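Local coordinates for protein aminopeptidase N (Francisella tularensis subsp. tularensis, PDB 5DLL) that uses a zinc ion to remove N-terminal amino acids, preferably alanine, from peptides, and probably helps break down intracellular peptides, at residues L643-K648 with N686-K691; L696-F701 with T715-S720. One frame throughout, in Å; residues are numbered along the deposited sequence.

Interaction 1: residues L643-K648 with N686-K691; sequences LADKLK and NASDQK
Ser688 OG is the best-held polar atom here, gripped twice: it donates to Asp645 OD2 at 2.8 Å and accepts from the side-chain amide ND2 of Asn641, one turn before Asp645 on helix 629-646. Asn641 ND2 also bonds Asp645 OD2, but weakly. The other oxygen of the same carboxylate, OD1, takes the backbone N-H of Ser688 at 3.1 Å in a nearly straight bond (168°). Both oxygens use their syn lone pairs, so the carboxylate closes like a fork on the N-H and hydroxyl of one serine, and these two bonds fix its rotation. Its CG stands anti to the carbonyl carbon (chi1 -78°), and Ser688 OG is turned the same way (chi1 -66°), beside its own N. Beside the fork, Ala644, the residue before Asp645, points its methyl at the Asn686-Ala687 peptide, with CB 3.6 Å from Asn686 O, and the CB atoms of Ala644 and Ala687 pack at 4.1 Å. Small side chains let the backbones come close, 4.9 Å between CA of Ala644 and CA of Ala687. Lys648, at the start of helix 648-658, sends an extended chain obliquely across Asp689; its CE lies 3.9 Å from Ala687 CB, and NZ stays 5.0 Å from Asp689 OD2, short of a salt bridge. Asp689 OD1 instead caps helix 691-703, accepting Lys691 N from above the carboxylate plane. The contact thus ties the end of one helix of the alpha-helical C-terminal domain to the turn between two later ones, and the paired bonds to Asp645 would favour its ionised form.

Interaction 2: residues L696-F701 with T715-S720; sequences LAQQLF and TELLKS
Apolar packing carries this contact, and Leu717 meets helix 691-703 with both of its methyls. CD1 rests on the methyl of Ala697, 3.7 Å from its CB, and lies nearly as near the backbone of helix 691-703, 3.8 Å from Gln698 N. CD2 turns instead toward the aromatic ring one helical turn on. The two branches of Leu717 thus divide, CD1 to Ala697 and CD2 to Phe701 and Gln698. A CH-pi contact follows: CD2 sits over one face of the Phe701 ring, 4.2 Å from the centroid and 25° off the normal, displaced toward the rim on the CG side, where CG itself is 3.9 Å away. Phe701 CG is anti to its backbone N (chi1 -169°), and its side chain crosses Leu717 at about a right angle. Helices 691-703 and 707-717 are successive members of the helical C-terminal domain, whose sequence belongs to an ARM-repeat-like family; here Leu717 of the second helix packs against Ala697 and Phe701 of the first. Helix 723-736 lies against the same side chains, touching Phe701 through Phe733 and Leu717 through Ala729, while Arg736 makes a cation-pi contact with Phe701; Met685 of helix 668-685 touches Ala697. Gln698 adds only van der Waals contact: with CG anti to N and its chain bent at chi2 (61°), it crosses Leu717 obliquely and lays OE1 3.6 Å from Leu717 CD2, while its NE2 is weakly bonded to Asp702 OD2. Glu716 contributes only its CB, 4.4 Å from Ala697 CB.

Both contacts belong to the helical C-terminal domain, far along the chain from the zinc-binding residues, and their centres lie 15 Å apart. They follow in series: interaction 1 joins the end of helix 629-646 to the loop after helix 668-685, and only then does interaction 2 pair helix 691-703 with helix 707-717. Helix 691-703 links the two, since the loop of interaction 1 leads directly into it. They also meet in space, where Gln690 NE2 probably bonds Lys719 O at 3.1 Å. One contact is polar and partly buried, the other apolar and buried; together they fasten neighbouring helices of the domain to one another.

Interaction 1: residues L643-K648 with N686-K691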
ATOM      1  N   LEU A 643      13.207   0.528  31.757  1.00 47.02           N
ATOM      2  CA  LEU A 643      12.431  -0.697  31.528  1.00 46.33           C
ATOM      3  C   LEU A 643      13.335  -1.912  31.350  1.00 52.71           C
ATOM      4  O   LEU A 643      13.051  -2.988  31.874  1.00 56.08           O
ATOM      5  CB  LEU A 643      11.559  -0.554  30.285  1.00 44.12           C
ATOM      6  CG  LEU A 643      10.426   0.470  30.349  1.00 41.94           C
ATOM      7  CD1 LEU A 643       9.956   0.818  28.944  1.00 39.92           C
ATOM      8  CD2 LEU A 643       9.275  -0.060  31.189  1.00 46.09           C
ATOM      9  N   ALA A 644      14.414  -1.726  30.593  1.00 50.49           N
ATOM     10  CA  ALA A 644      15.414  -2.768  30.371  1.00 47.05           C
ATOM     11  C   ALA A 644      15.989  -3.314  31.674  1.00 46.26           C
ATOM     12  O   ALA A 644      16.160  -4.525  31.813  1.00 44.83           O
ATOM     13  CB  ALA A 644      16.540  -2.229  29.503  1.00 48.37           C
ATOM     14  N   ASP A 645      16.284  -2.409  32.611  1.00 48.21           N
ATOM     15  CA  ASP A 645      16.960  -2.749  33.873  1.00 50.87           C
ATOM     16  C   ASP A 645      16.010  -3.240  34.964  1.00 51.29           C
ATOM     17  O   ASP A 645      16.289  -4.240  35.632  1.00 52.44           O
ATOM     18  CB  ASP A 645      17.748  -1.542  34.403  1.00 54.31           C
ATOM     19  CG  ASP A 645      19.075  -1.336  33.683  1.00 61.33           C
ATOM     20  OD1 ASP A 645      19.628  -2.308  33.122  1.00 67.12           O
ATOM     21  OD2 ASP A 645      19.580  -0.193  33.693  1.00 68.39           O
ATOM     22  N   LYS A 646      14.900  -2.531  35.157  1.00 50.78           N
ATOM     23  CA  LYS A 646      13.930  -2.906  36.187  1.00 53.26           C
ATOM     24  C   LYS A 646      13.263  -4.242  35.862  1.00 49.72           C
ATOM     25  O   LYS A 646      13.178  -5.114  36.723  1.00 65.98           O
ATOM     26  CB  LYS A 646      12.868  -1.819  36.372  1.00 56.51           C
ATOM     27  CG  LYS A 646      13.433  -0.470  36.787  1.00 67.23           C
ATOM     28  CD  LYS A 646      12.423   0.348  37.576  1.00 81.02           C
ATOM     29  CE  LYS A 646      12.736   1.836  37.523  1.00 82.44           C
ATOM     30  NZ  LYS A 646      14.164   2.138  37.824  1.00 84.71           N
ATOM     31  N   LEU A 647      12.813  -4.407  34.620  1.00 41.53           N
ATOM     32  CA  LEU A 647      12.176  -5.654  34.190  1.00 43.73           C
ATOM     33  C   LEU A 647      13.163  -6.602  33.499  1.00 44.55           C
ATOM     34  O   LEU A 647      12.764  -7.389  32.638  1.00 39.82           O
ATOM     35  CB  LEU A 647      11.001  -5.360  33.248  1.00 44.36           C
ATOM     36  CG  LEU A 647      10.027  -4.254  33.668  1.00 49.34           C
ATOM     37  CD1 LEU A 647       8.945  -4.077  32.617  1.00 52.23           C
ATOM     38  CD2 LEU A 647       9.408  -4.555  35.022  1.00 57.11           C
ATOM     39  N   LYS A 648      14.437  -6.549  33.891  1.00 49.04           N
ATOM     40  CA  LYS A 648      15.485  -7.337  33.232  1.00 53.98           C
ATOM     41  C   LYS A 648      15.230  -8.844  33.300  1.00 55.48           C
ATOM     42  O   LYS A 648      15.417  -9.548  32.308  1.00 61.41           O
ATOM     43  CB  LYS A 648      16.860  -7.021  33.826  1.00 59.53           C
ATOM     44  CG  LYS A 648      18.005  -7.524  32.965  1.00 68.70           C
ATOM     45  CD  LYS A 648      19.359  -7.051  33.469  1.00 81.51           C
ATOM     46  CE  LYS A 648      20.414  -7.174  32.379  1.00 78.70           C
ATOM     47  NZ  LYS A 648      21.779  -7.402  32.928  1.00 79.70           N
ATOM     48  N   ASN A 686      19.482  -2.764  25.464  1.00 45.60           N
ATOM     49  CA  ASN A 686      19.333  -1.429  26.038  1.00 47.64           C
ATOM     50  C   ASN A 686      19.504  -1.393  27.567  1.00 48.71           C
ATOM     51  O   ASN A 686      19.306  -0.351  28.190  1.00 50.82           O
ATOM     52  CB  ASN A 686      17.983  -0.832  25.640  1.00 46.85           C
ATOM     53  CG  ASN A 686      17.879  -0.584  24.153  1.00 50.04           C
ATOM     54  OD1 ASN A 686      17.085  -1.219  23.458  1.00 57.37           O
ATOM     55  ND2 ASN A 686      18.694   0.333  23.650  1.00 66.98           N
ATOM     56  N   ALA A 687      19.865  -2.526  28.167  1.00 51.40           N
ATOM     57  CA  ALA A 687      20.209  -2.575  29.584  1.00 54.61           C
ATOM     58  C   ALA A 687      21.586  -1.961  29.835  1.00 53.60           C
ATOM     59  O   ALA A 687      22.392  -1.831  28.911  1.00 58.88           O
ATOM     60  CB  ALA A 687      20.184  -4.013  30.073  1.00 55.49           C
ATOM     61  N   SER A 688      21.843  -1.592  31.089  1.00 51.80           N
ATOM     62  CA  SER A 688      23.142  -1.047  31.499  1.00 53.22           C
ATOM     63  C   SER A 688      24.271  -2.078  31.402  1.00 52.50           C
ATOM     64  O   SER A 688      25.420  -1.707  31.178  1.00 53.26           O
ATOM     65  CB  SER A 688      23.073  -0.493  32.923  1.00 54.74           C
ATOM     66  OG  SER A 688      22.214   0.629  32.990  1.00 49.67           O
ATOM     67  N   ASP A 689      23.947  -3.357  31.586  1.00 53.17           N
ATOM     68  CA  ASP A 689      24.885  -4.444  31.295  1.00 55.94           C
ATOM     69  C   ASP A 689      24.386  -5.277  30.106  1.00 53.68           C
ATOM     70  O   ASP A 689      23.328  -5.906  30.168  1.00 55.19           O
ATOM     71  CB  ASP A 689      25.086  -5.336  32.524  1.00 58.61           C
ATOM     72  CG  ASP A 689      26.339  -6.206  32.427  1.00 63.10           C
ATOM     73  OD1 ASP A 689      26.985  -6.237  31.356  1.00 62.23           O
ATOM     74  OD2 ASP A 689      26.684  -6.860  33.433  1.00 65.00           O
ATOM     75  N   GLN A 690      25.158  -5.274  29.025  1.00 57.03           N
ATOM     76  CA  GLN A 690      24.808  -6.020  27.815  1.00 60.27           C
ATOM     77  C   GLN A 690      25.325  -7.458  27.836  1.00 60.99           C
ATOM     78  O   GLN A 690      25.051  -8.227  26.913  1.00 66.51           O
ATOM     79  CB  GLN A 690      25.349  -5.299  26.580  1.00 58.23           C
ATOM     80  CG  GLN A 690      24.764  -3.912  26.380  1.00 57.99           C
ATOM     81  CD  GLN A 690      25.261  -3.253  25.111  1.00 62.46           C
ATOM     82  OE1 GLN A 690      26.428  -3.387  24.741  1.00 78.72           O
ATOM     83  NE2 GLN A 690      24.374  -2.535  24.434  1.00 61.92           N
ATOM     84  N   LYS A 691      26.084  -7.808  28.875  1.00 64.49           N
ATOM     85  CA  LYS A 691      26.571  -9.172  29.080  1.00 68.85           C
ATOM     86  C   LYS A 691      25.519 -10.220  28.697  1.00 68.69           C
ATOM     87  O   LYS A 691      25.746 -11.028  27.797  1.00 66.86           O
ATOM     88  CB  LYS A 691      27.019  -9.335  30.544  1.00 81.66           C
ATOM     89  CG  LYS A 691      27.121 -10.759  31.083  1.00 87.97           C
ATOM     90  CD  LYS A 691      28.160 -11.604  30.366  1.00 85.84           C
ATOM     91  CE  LYS A 691      28.252 -12.980  31.011  1.00 84.00           C
ATOM     92  NZ  LYS A 691      29.321 -13.826  30.417  1.00 83.64           N
TER

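Interaction 2: residues L696-F701 with T715-S720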
ATOM      1  N   LEU A 696      22.963 -14.031  24.330  1.00 55.20           N
ATOM      2  CA  LEU A 696      21.749 -14.579  23.714  1.00 57.68           C
ATOM      3  C   LEU A 696      21.634 -14.204  22.238  1.00 54.32           C
ATOM      4  O   LEU A 696      21.194 -15.017  21.422  1.00 52.15           O
ATOM      5  CB  LEU A 696      20.492 -14.107  24.463  1.00 58.52           C
ATOM      6  CG  LEU A 696      20.253 -14.684  25.865  1.00 57.87           C
ATOM      7  CD1 LEU A 696      19.054 -14.013  26.521  1.00 58.80           C
ATOM      8  CD2 LEU A 696      20.065 -16.193  25.815  1.00 53.76           C
ATOM      9  N   ALA A 697      22.017 -12.971  21.907  1.00 55.98           N
ATOM     10  CA  ALA A 697      22.004 -12.498  20.521  1.00 50.33           C
ATOM     11  C   ALA A 697      23.048 -13.223  19.679  1.00 49.38           C
ATOM     12  O   ALA A 697      22.788 -13.587  18.531  1.00 42.51           O
ATOM     13  CB  ALA A 697      22.243 -11.000  20.478  1.00 49.28           C
ATOM     14  N   GLN A 698      24.225 -13.430  20.266  1.00 57.44           N
ATOM     15  CA  GLN A 698      25.332 -14.100  19.591  1.00 64.18           C
ATOM     16  C   GLN A 698      25.002 -15.559  19.257  1.00 69.11           C
ATOM     17  O   GLN A 698      25.378 -16.049  18.190  1.00 68.82           O
ATOM     18  CB  GLN A 698      26.601 -14.020  20.453  1.00 65.71           C
ATOM     19  CG  GLN A 698      27.853 -14.602  19.807  1.00 70.28           C
ATOM     20  CD  GLN A 698      28.240 -13.885  18.527  1.00 71.30           C
ATOM     21  OE1 GLN A 698      28.458 -12.674  18.523  1.00 64.32           O
ATOM     22  NE2 GLN A 698      28.330 -14.634  17.433  1.00 71.96           N
ATOM     23  N   GLN A 699      24.305 -16.245  20.161  1.00 61.61           N
ATOM     24  CA  GLN A 699      23.905 -17.632  19.921  1.00 65.81           C
ATOM     25  C   GLN A 699      22.808 -17.703  18.864  1.00 65.82           C
ATOM     26  O   GLN A 699      22.892 -18.509  17.935  1.00 68.71           O
ATOM     27  CB  GLN A 699      23.443 -18.313  21.214  1.00 70.18           C
ATOM     28  CG  GLN A 699      24.561 -18.581  22.214  1.00 85.19           C
ATOM     29  CD  GLN A 699      25.658 -19.477  21.659  1.00 90.06           C
ATOM     30  OE1 GLN A 699      25.405 -20.616  21.256  1.00 82.75           O
ATOM     31  NE2 GLN A 699      26.886 -18.964  21.638  1.00 77.44           N
ATOM     32  N   LEU A 700      21.792 -16.854  19.004  1.00 60.95           N
ATOM     33  CA  LEU A 700      20.692 -16.786  18.039  1.00 60.43           C
ATOM     34  C   LEU A 700      21.228 -16.542  16.638  1.00 62.25           C
ATOM     35  O   LEU A 700      20.773 -17.154  15.670  1.00 54.10           O
ATOM     36  CB  LEU A 700      19.713 -15.669  18.420  1.00 66.99           C
ATOM     37  CG  LEU A 700      18.440 -15.503  17.579  1.00 58.43           C
ATOM     38  CD1 LEU A 700      17.717 -16.829  17.406  1.00 60.55           C
ATOM     39  CD2 LEU A 700      17.520 -14.474  18.218  1.00 54.43           C
ATOM     40  N   PHE A 701      22.204 -15.642  16.552  1.00 66.31           N
ATOM     41  CA  PHE A 701      22.914 -15.359  15.315  1.00 60.89           C
ATOM     42  C   PHE A 701      23.499 -16.633  14.705  1.00 59.80           C
ATOM     43  O   PHE A 701      23.310 -16.898  13.521  1.00 69.13           O
ATOM     44  CB  PHE A 701      24.031 -14.343  15.581  1.00 66.26           C
ATOM     45  CG  PHE A 701      24.661 -13.791  14.337  1.00 71.08           C
ATOM     46  CD1 PHE A 701      23.934 -12.975  13.483  1.00 73.69           C
ATOM     47  CD2 PHE A 701      25.987 -14.072  14.026  1.00 76.66           C
ATOM     48  CE1 PHE A 701      24.511 -12.458  12.338  1.00 81.88           C
ATOM     49  CE2 PHE A 701      26.571 -13.556  12.881  1.00 74.89           C
ATOM     50  CZ  PHE A 701      25.832 -12.749  12.035  1.00 81.62           C
ATOM     51  N   THR A 715      20.692  -7.375  14.015  1.00 42.10           N
ATOM     52  CA  THR A 715      20.254  -6.044  14.449  1.00 43.42           C
ATOM     53  C   THR A 715      20.642  -5.744  15.902  1.00 46.28           C
ATOM     54  O   THR A 715      21.106  -4.648  16.209  1.00 46.87           O
ATOM     55  CB  THR A 715      18.723  -5.879  14.312  1.00 43.90           C
ATOM     56  OG1 THR A 715      18.311  -6.214  12.979  1.00 48.11           O
ATOM     57  CG2 THR A 715      18.284  -4.445  14.642  1.00 39.43           C
ATOM     58  N   GLU A 716      20.454  -6.720  16.786  1.00 50.25           N
ATOM     59  CA  GLU A 716      20.711  -6.530  18.215  1.00 47.30           C
ATOM     60  C   GLU A 716      22.203  -6.625  18.529  1.00 50.65           C
ATOM     61  O   GLU A 716      22.692  -5.969  19.451  1.00 59.35           O
ATOM     62  CB  GLU A 716      19.928  -7.546  19.046  1.00 46.83           C
ATOM     63  CG  GLU A 716      18.428  -7.582  18.772  1.00 50.41           C
ATOM     64  CD  GLU A 716      17.700  -6.290  19.110  1.00 54.25           C
ATOM     65  OE1 GLU A 716      18.299  -5.400  19.752  1.00 60.88           O
ATOM     66  OE2 GLU A 716      16.511  -6.173  18.730  1.00 53.36           O
ATOM     67  N   LEU A 717      22.924  -7.429  17.752  1.00 48.55           N
ATOM     68  CA  LEU A 717      24.382  -7.511  17.861  1.00 49.65           C
ATOM     69  C   LEU A 717      25.044  -6.176  17.480  1.00 48.57           C
ATOM     70  O   LEU A 717      26.150  -5.886  17.928  1.00 46.62           O
ATOM     71  CB  LEU A 717      24.917  -8.652  16.976  1.00 56.00           C
ATOM     72  CG  LEU A 717      25.877  -9.699  17.560  1.00 57.83           C
ATOM     73  CD1 LEU A 717      25.530 -10.087  18.990  1.00 57.43           C
ATOM     74  CD2 LEU A 717      25.887 -10.936  16.668  1.00 54.36           C
ATOM     75  N   LEU A 718      24.365  -5.375  16.655  1.00 48.23           N
ATOM     76  CA  LEU A 718      24.843  -4.034  16.277  1.00 52.57           C
ATOM     77  C   LEU A 718      24.613  -2.962  17.353  1.00 53.03           C
ATOM     78  O   LEU A 718      25.197  -1.875  17.272  1.00 52.66           O
ATOM     79  CB  LEU A 718      24.188  -3.563  14.972  1.00 53.09           C
ATOM     80  CG  LEU A 718      24.488  -4.337  13.687  1.00 54.42           C
ATOM     81  CD1 LEU A 718      23.621  -3.800  12.556  1.00 55.20           C
ATOM     82  CD2 LEU A 718      25.964  -4.259  13.327  1.00 58.75           C
ATOM     83  N   LYS A 719      23.757  -3.254  18.334  1.00 48.00           N
ATOM     84  CA  LYS A 719      23.561  -2.365  19.490  1.00 50.49           C
ATOM     85  C   LYS A 719      24.659  -2.542  20.543  1.00 50.49           C
ATOM     86  O   LYS A 719      24.731  -1.765  21.500  1.00 51.39           O
ATOM     87  CB  LYS A 719      22.189  -2.592  20.135  1.00 52.84           C
ATOM     88  CG  LYS A 719      21.009  -2.200  19.255  1.00 57.09           C
ATOM     89  CD  LYS A 719      19.713  -2.162  20.051  1.00 69.73           C
ATOM     90  CE  LYS A 719      18.560  -1.628  19.218  1.00 83.32           C
ATOM     91  NZ  LYS A 719      17.374  -1.307  20.058  1.00 90.59           N
ATOM     92  N   SER A 720      25.497  -3.565  20.368  1.00 50.43           N
ATOM     93  CA  SER A 720      26.634  -3.821  21.248  1.00 50.85           C
ATOM     94  C   SER A 720      27.553  -2.616  21.301  1.00 52.82           C
ATOM     95  O   SER A 720      27.824  -1.999  20.271  1.00 53.28           O
ATOM     96  CB  SER A 720      27.422  -5.037  20.746  1.00 52.77           C
ATOM     97  OG  SER A 720      28.555  -5.297  21.556  1.00 56.30           O
TER